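Local coordinates for protein exoglucanase A (Cellulomonas fimi, PDB 7CBD) that hydrolyses beta-1,4-glucosidic bonds of cellulose with inversion of anomeric configuration, releasing cellobiose from non-reducing chain ends, the part modelled being its family 6 catalytic domain, at residues 93-98 against 122-127; 294-299 against 361-366; 340-345 against 422-427. All coordinates share one frame; numbering follows the deposited sequence. Where two conformers were deposited one is given.

Interaction 1: residues 93-98 against 122-127; sequences IYDLPG and SEYIDP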
loop_
_atom_site.group_PDB
_atom_site.type_symbol
_atom_site.label_atom_id
_atom_site.label_comp_id
_atom_site.label_asym_id
_atom_site.label_seq_id
_atom_site.Cartn_x
_atom_site.Cartn_y
_atom_site.Cartn_z
ATOM N N ILE A 93 3.038 10.149 1.680
ATOM C CA ILE A 93 2.361 11.425 1.853
ATOM C C ILE A 93 0.878 11.093 2.022
ATOM O O ILE A 93 0.256 10.534 1.113
ATOM C CB ILE A 93 2.593 12.302 0.610
ATOM C CG1 ILE A 93 4.092 12.435 0.311
ATOM C CG2 ILE A 93 1.926 13.660 0.754
ATOM C CD1 ILE A 93 4.900 13.053 1.431
ATOM N N TYR A 94 0.316 11.378 3.200
ATOM C CA TYR A 94 -0.993 10.825 3.548
ATOM C C TYR A 94 -1.687 11.694 4.587
ATOM O O TYR A 94 -1.861 11.277 5.739
ATOM C CB TYR A 94 -0.838 9.392 4.078
ATOM C CG TYR A 94 -2.121 8.594 4.278
ATOM C CD1 TYR A 94 -3.124 8.580 3.318
ATOM C CD2 TYR A 94 -2.293 7.810 5.414
ATOM C CE1 TYR A 94 -4.288 7.830 3.498
ATOM C CE2 TYR A 94 -3.435 7.060 5.599
ATOM C CZ TYR A 94 -4.427 7.069 4.640
ATOM O OH TYR A 94 -5.559 6.307 4.843
ATOM N N ASP A 95 -2.109 12.903 4.189
ATOM C CA ASP A 95 -2.827 13.745 5.138
ATOM C C ASP A 95 -3.790 14.718 4.465
ATOM O O ASP A 95 -4.038 15.800 5.008
ATOM C CB ASP A 95 -1.855 14.501 6.058
ATOM C CG ASP A 95 -2.474 14.870 7.395
ATOM O OD1 ASP A 95 -3.513 14.285 7.787
ATOM O OD2 ASP A 95 -1.888 15.746 8.063
ATOM N N LEU A 96 -4.385 14.341 3.331
ATOM C CA LEU A 96 -5.244 15.279 2.612
ATOM C C LEU A 96 -6.406 15.745 3.486
ATOM O O LEU A 96 -6.915 14.988 4.325
ATOM C CB LEU A 96 -5.844 14.641 1.364
ATOM C CG LEU A 96 -4.954 14.665 0.131
ATOM C CD1 LEU A 96 -5.498 13.719 -0.908
ATOM C CD2 LEU A 96 -4.805 16.056 -0.445
ATOM N N PRO A 97 -6.873 16.976 3.287
ATOM C CA PRO A 97 -8.155 17.369 3.887
ATOM C C PRO A 97 -9.240 16.394 3.450
ATOM O O PRO A 97 -9.292 15.986 2.290
ATOM C CB PRO A 97 -8.400 18.775 3.315
ATOM C CG PRO A 97 -7.032 19.253 2.902
ATOM C CD PRO A 97 -6.314 18.032 2.426
ATOM N N GLY A 98 -10.095 16.004 4.395
ATOM C CA GLY A 98 -11.142 15.045 4.092
ATOM C C GLY A 98 -10.627 13.666 3.738
ATOM O O GLY A 98 -11.286 12.936 2.987
ATOM N N SER A 122 0.674 24.429 4.397
ATOM C CA SER A 122 1.676 25.158 5.165
ATOM C C SER A 122 2.283 24.352 6.302
ATOM O O SER A 122 3.456 24.560 6.634
ATOM C CB SER A 122 1.077 26.456 5.719
ATOM O OG SER A 122 0.189 26.189 6.788
ATOM N N GLU A 123 1.519 23.447 6.915
ATOM C CA GLU A 123 1.978 22.699 8.077
ATOM C C GLU A 123 2.267 21.237 7.789
ATOM O O GLU A 123 2.819 20.548 8.658
ATOM C CB GLU A 123 0.952 22.794 9.221
ATOM C CG GLU A 123 0.757 24.194 9.776
ATOM C CD GLU A 123 -0.449 24.302 10.708
ATOM O OE1 GLU A 123 -0.702 23.351 11.484
ATOM O OE2 GLU A 123 -1.154 25.337 10.653
ATOM N N TYR A 124 1.912 20.743 6.605
ATOM C CA TYR A 124 2.191 19.356 6.250
ATOM C C TYR A 124 3.131 19.286 5.050
ATOM O O TYR A 124 4.286 18.873 5.203
ATOM C CB TYR A 124 0.881 18.581 6.054
ATOM C CG TYR A 124 1.119 17.127 5.727
ATOM C CD1 TYR A 124 1.471 16.214 6.720
ATOM C CD2 TYR A 124 1.017 16.673 4.418
ATOM C CE1 TYR A 124 1.728 14.873 6.407
ATOM C CE2 TYR A 124 1.270 15.341 4.097
ATOM C CZ TYR A 124 1.622 14.449 5.094
ATOM O OH TYR A 124 1.876 13.135 4.766
ATOM N N ILE A 125 2.692 19.704 3.860
ATOM C CA ILE A 125 3.556 19.600 2.685
ATOM C C ILE A 125 4.792 20.487 2.827
ATOM O O ILE A 125 5.918 20.053 2.558
ATOM C CB ILE A 125 2.780 19.895 1.388
ATOM C CG1 ILE A 125 1.685 18.849 1.144
ATOM C CG2 ILE A 125 3.739 19.956 0.201
ATOM C CD1 ILE A 125 2.178 17.423 1.009
ATOM N N ASP A 126 4.607 21.752 3.216
ATOM C CA ASP A 126 5.763 22.654 3.248
ATOM C C ASP A 126 6.886 22.145 4.143
ATOM O O ASP A 126 8.044 22.129 3.689
ATOM C CB ASP A 126 5.356 24.090 3.606
ATOM C CG ASP A 126 4.692 24.829 2.455
ATOM O OD1 ASP A 126 4.592 24.270 1.339
ATOM O OD2 ASP A 126 4.258 25.981 2.684
ATOM N N PRO A 127 6.644 21.726 5.393
ATOM C CA PRO A 127 7.771 21.235 6.205
ATOM C C PRO A 127 8.369 19.945 5.683
ATOM O O PRO A 127 9.580 19.737 5.818
ATOM C CB PRO A 127 7.168 21.059 7.607
ATOM C CG PRO A 127 5.914 21.870 7.601
ATOM C CD PRO A 127 5.413 21.873 6.194
#
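Asp-95 and Tyr-124 bring the loop that follows strand 87-93 alongside helix 114-132, their CA atoms 7.6 Å apart, where the helix widens into a pi-type turn. Tyr-124 carries most of the contact. With CG anti to its backbone N (chi1 -178°), its ring leaves the helix toward the loop, and OH accepts a nearly straight hydrogen bond from Tyr-94 N at 2.8 Å (169° at the hydrogen). One face of the ring is covered by Asp-95, whose CB stands 3.5 Å from the ring centroid in a CH-pi contact; the carboxylate is turned steeply to the ring, OD2 3.6 Å from Tyr-124 CD1. Branched Ile-93 fills in at the ring's edge, CG2 lying 3.8 Å from Tyr-124 CE2, and the same methyl meets CD1 of Ile-125. Tyrosine suits this place because it joins a broad apolar surface to a polar tip. That tip also hydrogen-bonds Met-54 O, and since a carbonyl can only accept, the buried hydroxyl both accepts and donates. This probably helps hold the backbone at Tyr-94, whose OH hydrogen-bonds Asp-100 and whose side chain passes about 5 Å from that of Asp-149, the predicted proton donor.

Interaction 2: residues 294-299 against 361-366; sequences VDTSRN and FVWIKP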
loop_
_atom_site.group_PDB
_atom_site.type_symbol
_atom_site.label_atom_id
_atom_site.label_comp_id
_atom_site.label_asym_id
_atom_site.label_seq_id
_atom_site.Cartn_x
_atom_site.Cartn_y
_atom_site.Cartn_z
ATOM N N VAL A 294 3.954 -2.265 -7.038
ATOM C CA VAL A 294 2.940 -2.965 -6.257
ATOM C C VAL A 294 3.436 -3.070 -4.823
ATOM O O VAL A 294 4.577 -3.486 -4.592
ATOM C CB VAL A 294 2.609 -4.364 -6.815
ATOM C CG1 VAL A 294 1.536 -5.026 -5.954
ATOM C CG2 VAL A 294 2.136 -4.281 -8.244
ATOM N N ASP A 295 2.581 -2.689 -3.869
ATOM C CA ASP A 295 2.818 -2.936 -2.452
ATOM C C ASP A 295 2.533 -4.407 -2.187
ATOM O O ASP A 295 1.369 -4.825 -2.180
ATOM C CB ASP A 295 1.884 -2.060 -1.620
ATOM C CG ASP A 295 2.123 -2.194 -0.123
ATOM O OD1 ASP A 295 2.984 -3.001 0.285
ATOM O OD2 ASP A 295 1.459 -1.476 0.654
ATOM N N THR A 296 3.594 -5.191 -1.985
ATOM C CA THR A 296 3.498 -6.632 -1.762
ATOM C C THR A 296 3.584 -7.001 -0.282
ATOM O O THR A 296 3.794 -8.173 0.059
ATOM C CB THR A 296 4.583 -7.357 -2.564
ATOM O OG1 THR A 296 5.863 -6.813 -2.223
ATOM C CG2 THR A 296 4.355 -7.187 -4.058
ATOM N N SER A 297 3.378 -6.025 0.605
ATOM C CA SER A 297 3.569 -6.248 2.034
ATOM C C SER A 297 2.662 -7.339 2.587
ATOM O O SER A 297 3.072 -8.089 3.483
ATOM C CB SER A 297 3.344 -4.945 2.793
ATOM O OG SER A 297 2.104 -4.339 2.456
ATOM N N ARG A 298 1.412 -7.415 2.111
ATOM C CA ARG A 298 0.431 -8.271 2.767
ATOM C C ARG A 298 -0.474 -8.991 1.776
ATOM O O ARG A 298 -1.608 -9.348 2.121
ATOM C CB ARG A 298 -0.396 -7.488 3.801
ATOM C CG ARG A 298 0.456 -6.826 4.879
ATOM C CD ARG A 298 -0.375 -6.137 5.945
ATOM N NE ARG A 298 -1.205 -5.092 5.349
ATOM C CZ ARG A 298 -2.049 -4.319 6.029
ATOM N NH1 ARG A 298 -2.193 -4.478 7.345
ATOM N NH2 ARG A 298 -2.769 -3.399 5.391
ATOM N N ASN A 299 0.010 -9.251 0.558
ATOM C CA ASN A 299 -0.821 -9.818 -0.501
ATOM C C ASN A 299 -0.413 -11.237 -0.896
ATOM O O ASN A 299 -0.790 -11.701 -1.975
ATOM C CB ASN A 299 -0.893 -8.898 -1.728
ATOM C CG ASN A 299 0.435 -8.759 -2.450
ATOM O OD1 ASN A 299 1.436 -9.359 -2.070
ATOM N ND2 ASN A 299 0.446 -7.949 -3.507
ATOM N N PHE A 361 8.889 -4.148 -6.655
ATOM C CA PHE A 361 7.970 -4.481 -5.572
ATOM C C PHE A 361 8.477 -3.783 -4.319
ATOM O O PHE A 361 9.690 -3.727 -4.070
ATOM C CB PHE A 361 7.908 -5.994 -5.327
ATOM C CG PHE A 361 7.346 -6.773 -6.479
ATOM C CD1 PHE A 361 6.298 -6.265 -7.230
ATOM C CD2 PHE A 361 7.857 -8.023 -6.806
ATOM C CE1 PHE A 361 5.777 -6.978 -8.291
ATOM C CE2 PHE A 361 7.335 -8.747 -7.869
ATOM C CZ PHE A 361 6.300 -8.219 -8.617
ATOM N N VAL A 362 7.541 -3.240 -3.537
ATOM C CA VAL A 362 7.846 -2.453 -2.351
ATOM C C VAL A 362 6.907 -2.897 -1.241
ATOM O O VAL A 362 5.829 -3.440 -1.492
ATOM C CB VAL A 362 7.682 -0.938 -2.613
ATOM C CG1 VAL A 362 8.826 -0.411 -3.455
ATOM C CG2 VAL A 362 6.355 -0.677 -3.317
ATOM N N TRP A 363 7.323 -2.657 0.002
ATOM C CA TRP A 363 6.445 -2.791 1.168
ATOM C C TRP A 363 6.111 -1.375 1.614
ATOM O O TRP A 363 6.882 -0.744 2.349
ATOM C CB TRP A 363 7.100 -3.587 2.288
ATOM C CG TRP A 363 7.153 -5.052 2.026
ATOM C CD1 TRP A 363 6.741 -5.713 0.898
ATOM C CD2 TRP A 363 7.647 -6.050 2.922
ATOM N NE1 TRP A 363 6.946 -7.072 1.050
ATOM C CE2 TRP A 363 7.512 -7.299 2.279
ATOM C CE3 TRP A 363 8.198 -6.005 4.206
ATOM C CZ2 TRP A 363 7.909 -8.495 2.882
ATOM C CZ3 TRP A 363 8.594 -7.191 4.802
ATOM C CH2 TRP A 363 8.447 -8.421 4.138
ATOM N N ILE A 364 4.973 -0.863 1.147
ATOM C CA ILE A 364 4.559 0.472 1.555
ATOM C C ILE A 364 3.924 0.422 2.940
ATOM O O ILE A 364 4.422 1.029 3.892
ATOM C CB ILE A 364 3.658 1.140 0.498
ATOM C CG1 ILE A 364 4.359 1.210 -0.866
ATOM C CG2 ILE A 364 3.277 2.531 0.955
ATOM C CD1 ILE A 364 5.698 1.946 -0.867
ATOM N N LYS A 365 2.846 -0.337 3.091
ATOM C CA LYS A 365 2.342 -0.619 4.432
ATOM C C LYS A 365 3.353 -1.501 5.162
ATOM O O LYS A 365 3.819 -2.493 4.594
ATOM C CB LYS A 365 1.017 -1.361 4.328
ATOM C CG LYS A 365 0.407 -1.721 5.668
ATOM C CD LYS A 365 -0.141 -0.493 6.378
ATOM C CE LYS A 365 -0.812 -0.884 7.692
ATOM N NZ LYS A 365 -1.536 0.251 8.332
ATOM N N PRO A 366 3.722 -1.188 6.405
ATOM C CA PRO A 366 4.671 -2.055 7.135
ATOM C C PRO A 366 3.946 -3.227 7.770
ATOM O O PRO A 366 3.028 -3.025 8.584
ATOM C CB PRO A 366 5.255 -1.121 8.209
ATOM C CG PRO A 366 4.875 0.299 7.761
ATOM C CD PRO A 366 3.529 0.095 7.101
#
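Trp-363 lays one face of its indole against Ser-297, whose CA stands 3.6 Å from the centroid of the five-membered ring in a CH-pi contact, while OG1 of Thr-296 comes in at the ring's edge, 3.4 Å from CD1. That hydroxyl and the indole NE1 both hydrogen-bond Arg-344 O, so two polar groups share one outside carbonyl. Asp-295 joins its own segment to 361-366 through both carboxylate oxygens. Its CG is anti to the backbone N (chi1 -177°), which sends the carboxylate across: OD2 takes the N-H of Lys-365 at 3.0 Å on its syn side, though 33° out of the carboxylate plane, in an almost straight bond (179°). OD2 also accepts from Ala-234 N, and OD1 takes a weak bond from Ile-364 N. OD1 is also gripped by Ser-297 N, closing an Asx turn, and by Ser-297 OG at 2.7 Å, both from the same face of the carboxylate. Aspartate fits because its short carboxylate can serve several buried N-H groups at once, and serine because its hydroxyl adds a further donor. Lys-365 then spreads its aliphatic chain over a face of the Arg-298 guanidinium, CG 3.6 Å from CZ. The guanidinium pairs with Asp-371, the predicted nucleophile, whereas Lys-365 NZ bonds Ser-370 O. The backbone bonds Val-362 N to Val-294 O and Thr-296 N to Val-362 O run along the parallel pairing of strands 291-295 and 358-362, centred on Asp-295 with Val-362. Val-294 faces helix 270-283, Val-362 and Ile-364 lean on strand 87-93, and Trp-363 packs on helix 19-30.

Interaction 3: residues 340-345 against 422-427; sequences AGIGRF and TLVKNA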
loop_
_atom_site.group_PDB
_atom_site.type_symbol
_atom_site.label_atom_id
_atom_site.label_comp_id
_atom_site.label_asym_id
_atom_site.label_seq_id
_atom_site.Cartn_x
_atom_site.Cartn_y
_atom_site.Cartn_z
ATOM N N ALA A 340 -4.669 -12.862 5.896
ATOM C CA ALA A 340 -3.703 -12.326 4.945
ATOM C C ALA A 340 -2.279 -12.719 5.337
ATOM O O ALA A 340 -1.962 -12.907 6.518
ATOM C CB ALA A 340 -3.821 -10.805 4.897
ATOM N N GLY A 341 -1.423 -12.853 4.320
ATOM C CA GLY A 341 -0.029 -13.178 4.530
ATOM C C GLY A 341 0.883 -12.225 3.778
ATOM O O GLY A 341 0.489 -11.586 2.804
ATOM N N ILE A 342 2.126 -12.144 4.259
ATOM C CA ILE A 342 3.149 -11.340 3.600
ATOM C C ILE A 342 3.380 -11.854 2.183
ATOM O O ILE A 342 3.308 -13.061 1.921
ATOM C CB ILE A 342 4.431 -11.368 4.451
ATOM C CG1 ILE A 342 4.225 -10.542 5.725
ATOM C CG2 ILE A 342 5.637 -10.876 3.679
ATOM C CD1 ILE A 342 5.330 -10.685 6.757
ATOM N N GLY A 343 3.638 -10.937 1.258
ATOM C CA GLY A 343 3.901 -11.272 -0.132
ATOM C C GLY A 343 5.374 -11.251 -0.490
ATOM O O GLY A 343 6.252 -11.466 0.357
ATOM N N ARG A 344 5.653 -10.993 -1.768
ATOM C CA ARG A 344 7.026 -10.965 -2.254
ATOM C C ARG A 344 7.846 -9.912 -1.520
ATOM O O ARG A 344 7.378 -8.799 -1.257
ATOM C CB ARG A 344 7.026 -10.646 -3.750
ATOM C CG ARG A 344 6.560 -11.791 -4.630
ATOM C CD ARG A 344 7.709 -12.724 -4.959
ATOM N NE ARG A 344 8.740 -12.082 -5.774
ATOM C CZ ARG A 344 8.747 -12.061 -7.108
ATOM N NH1 ARG A 344 7.771 -12.643 -7.793
ATOM N NH2 ARG A 344 9.739 -11.461 -7.761
ATOM N N PHE A 345 9.087 -10.259 -1.202
ATOM C CA PHE A 345 9.975 -9.292 -0.590
ATOM C C PHE A 345 10.254 -8.150 -1.571
ATOM O O PHE A 345 10.238 -8.342 -2.794
ATOM C CB PHE A 345 11.292 -9.961 -0.199
ATOM C CG PHE A 345 11.236 -10.722 1.107
ATOM C CD1 PHE A 345 10.024 -11.107 1.675
ATOM C CD2 PHE A 345 12.411 -11.057 1.762
ATOM C CE1 PHE A 345 9.994 -11.810 2.885
ATOM C CE2 PHE A 345 12.383 -11.745 2.957
ATOM C CZ PHE A 345 11.181 -12.126 3.520
ATOM N N THR A 422 -0.043 -14.180 11.980
ATOM C CA THR A 422 -0.703 -14.737 10.802
ATOM C C THR A 422 -0.010 -14.301 9.518
ATOM O O THR A 422 0.177 -15.111 8.601
ATOM C CB THR A 422 -2.168 -14.309 10.798
ATOM O OG1 THR A 422 -2.816 -14.881 11.937
ATOM C CG2 THR A 422 -2.876 -14.770 9.531
ATOM N N LEU A 423 0.385 -13.023 9.437
ATOM C CA LEU A 423 1.047 -12.516 8.237
ATOM C C LEU A 423 2.313 -13.302 7.931
ATOM O O LEU A 423 2.605 -13.591 6.764
ATOM C CB LEU A 423 1.390 -11.038 8.406
ATOM C CG LEU A 423 0.238 -10.056 8.215
ATOM C CD1 LEU A 423 0.669 -8.672 8.671
ATOM C CD2 LEU A 423 -0.216 -10.029 6.761
ATOM N N VAL A 424 3.083 -13.651 8.966
ATOM C CA VAL A 424 4.319 -14.400 8.760
ATOM C C VAL A 424 4.021 -15.865 8.457
ATOM O O VAL A 424 4.573 -16.445 7.515
ATOM C CB VAL A 424 5.254 -14.224 9.970
ATOM C CG1 VAL A 424 6.510 -15.075 9.811
ATOM C CG2 VAL A 424 5.626 -12.763 10.135
ATOM N N LYS A 425 3.125 -16.481 9.237
ATOM C CA LYS A 425 2.753 -17.871 8.987
ATOM C C LYS A 425 2.222 -18.057 7.574
ATOM O O LYS A 425 2.468 -19.087 6.940
ATOM C CB LYS A 425 1.684 -18.310 9.981
ATOM C CG LYS A 425 2.180 -18.560 11.384
ATOM C CD LYS A 425 0.995 -18.965 12.252
ATOM C CE LYS A 425 1.410 -19.723 13.481
ATOM N NZ LYS A 425 2.282 -18.920 14.355
ATOM N N ASN A 426 1.470 -17.077 7.072
ATOM C CA ASN A 426 0.782 -17.206 5.794
ATOM C C ASN A 426 1.532 -16.540 4.652
ATOM O O ASN A 426 0.938 -16.262 3.606
ATOM C CB ASN A 426 -0.646 -16.668 5.893
ATOM C CG ASN A 426 -1.551 -17.571 6.705
ATOM O OD1 ASN A 426 -1.126 -18.619 7.194
ATOM N ND2 ASN A 426 -2.810 -17.172 6.854
ATOM N N ALA A 427 2.824 -16.293 4.818
ATOM C CA ALA A 427 3.581 -15.636 3.764
ATOM C C ALA A 427 3.647 -16.509 2.518
ATOM O O ALA A 427 3.743 -17.738 2.598
ATOM C CB ALA A 427 4.992 -15.337 4.250
#
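Peptide units are the flat groups that meet where Gly-341 and Ile-342 lie against Leu-423; no aromatic ring joins in across the contact. The carbonyl of Leu-423 accepts from Ile-342 N at 2.9 Å, the donor tilted 24° from the carbonyl plane. Toward the side chain of Leu-423, Ala-340 O comes 3.4 Å from CD2. Gly-341 directs its CA at Asn-426 O in a nearly linear CA-H...O contact of 3.4 Å; glycine suits the spot because this oxygen fills the room a side chain would need. The arrangement belongs to a helix C-terminus: helix 417-425 ends here, Asn-426 is the first residue to leave helical angles, and Ala-427 N has turned to Val-424 O, so Leu-423 O takes its N-H from the loop that precedes strand 347-348. Apolar branches fill in around these bonds, and isoleucine suits the buried seam. Ile-342 crosses Leu-423 at about a right angle, CG1 3.9 Å from CB, and its extended chain (chi2 170°) carries CD1 alongside Val-424, 4.0 Å from CG2. Its CB also meets the small methyl of Ala-427 at 4.0 Å. Val-424 in turn packs on helix 36-45, while the Asn-426 amide ND2 reaches Gly-339 O.

Interaction 1 closes before the other two open. Interactions 2 and 3 interlock along the chain, their segments running 294-299, 340-345, 361-366 and 422-427. Their centres are about 11 Å apart and they touch: Trp-363 CZ2 lies 3.4 Å from Ile-342 CG2. Interaction 1 stands apart, its centre about 23 Å from that of interaction 2 and 31 Å from that of interaction 3, on the opposite side of the chain's centre from the latter. Strands 87-93, 291-295 and 358-362 nevertheless belong to one sheet, that of the distorted beta/alpha barrel of family 6 glycoside hydrolases. Through Tyr-94 and Arg-298, interactions 1 and 2 border the predicted catalytic Asp-149 and Asp-371 respectively, while interaction 3 joins helix 417-425 to that core.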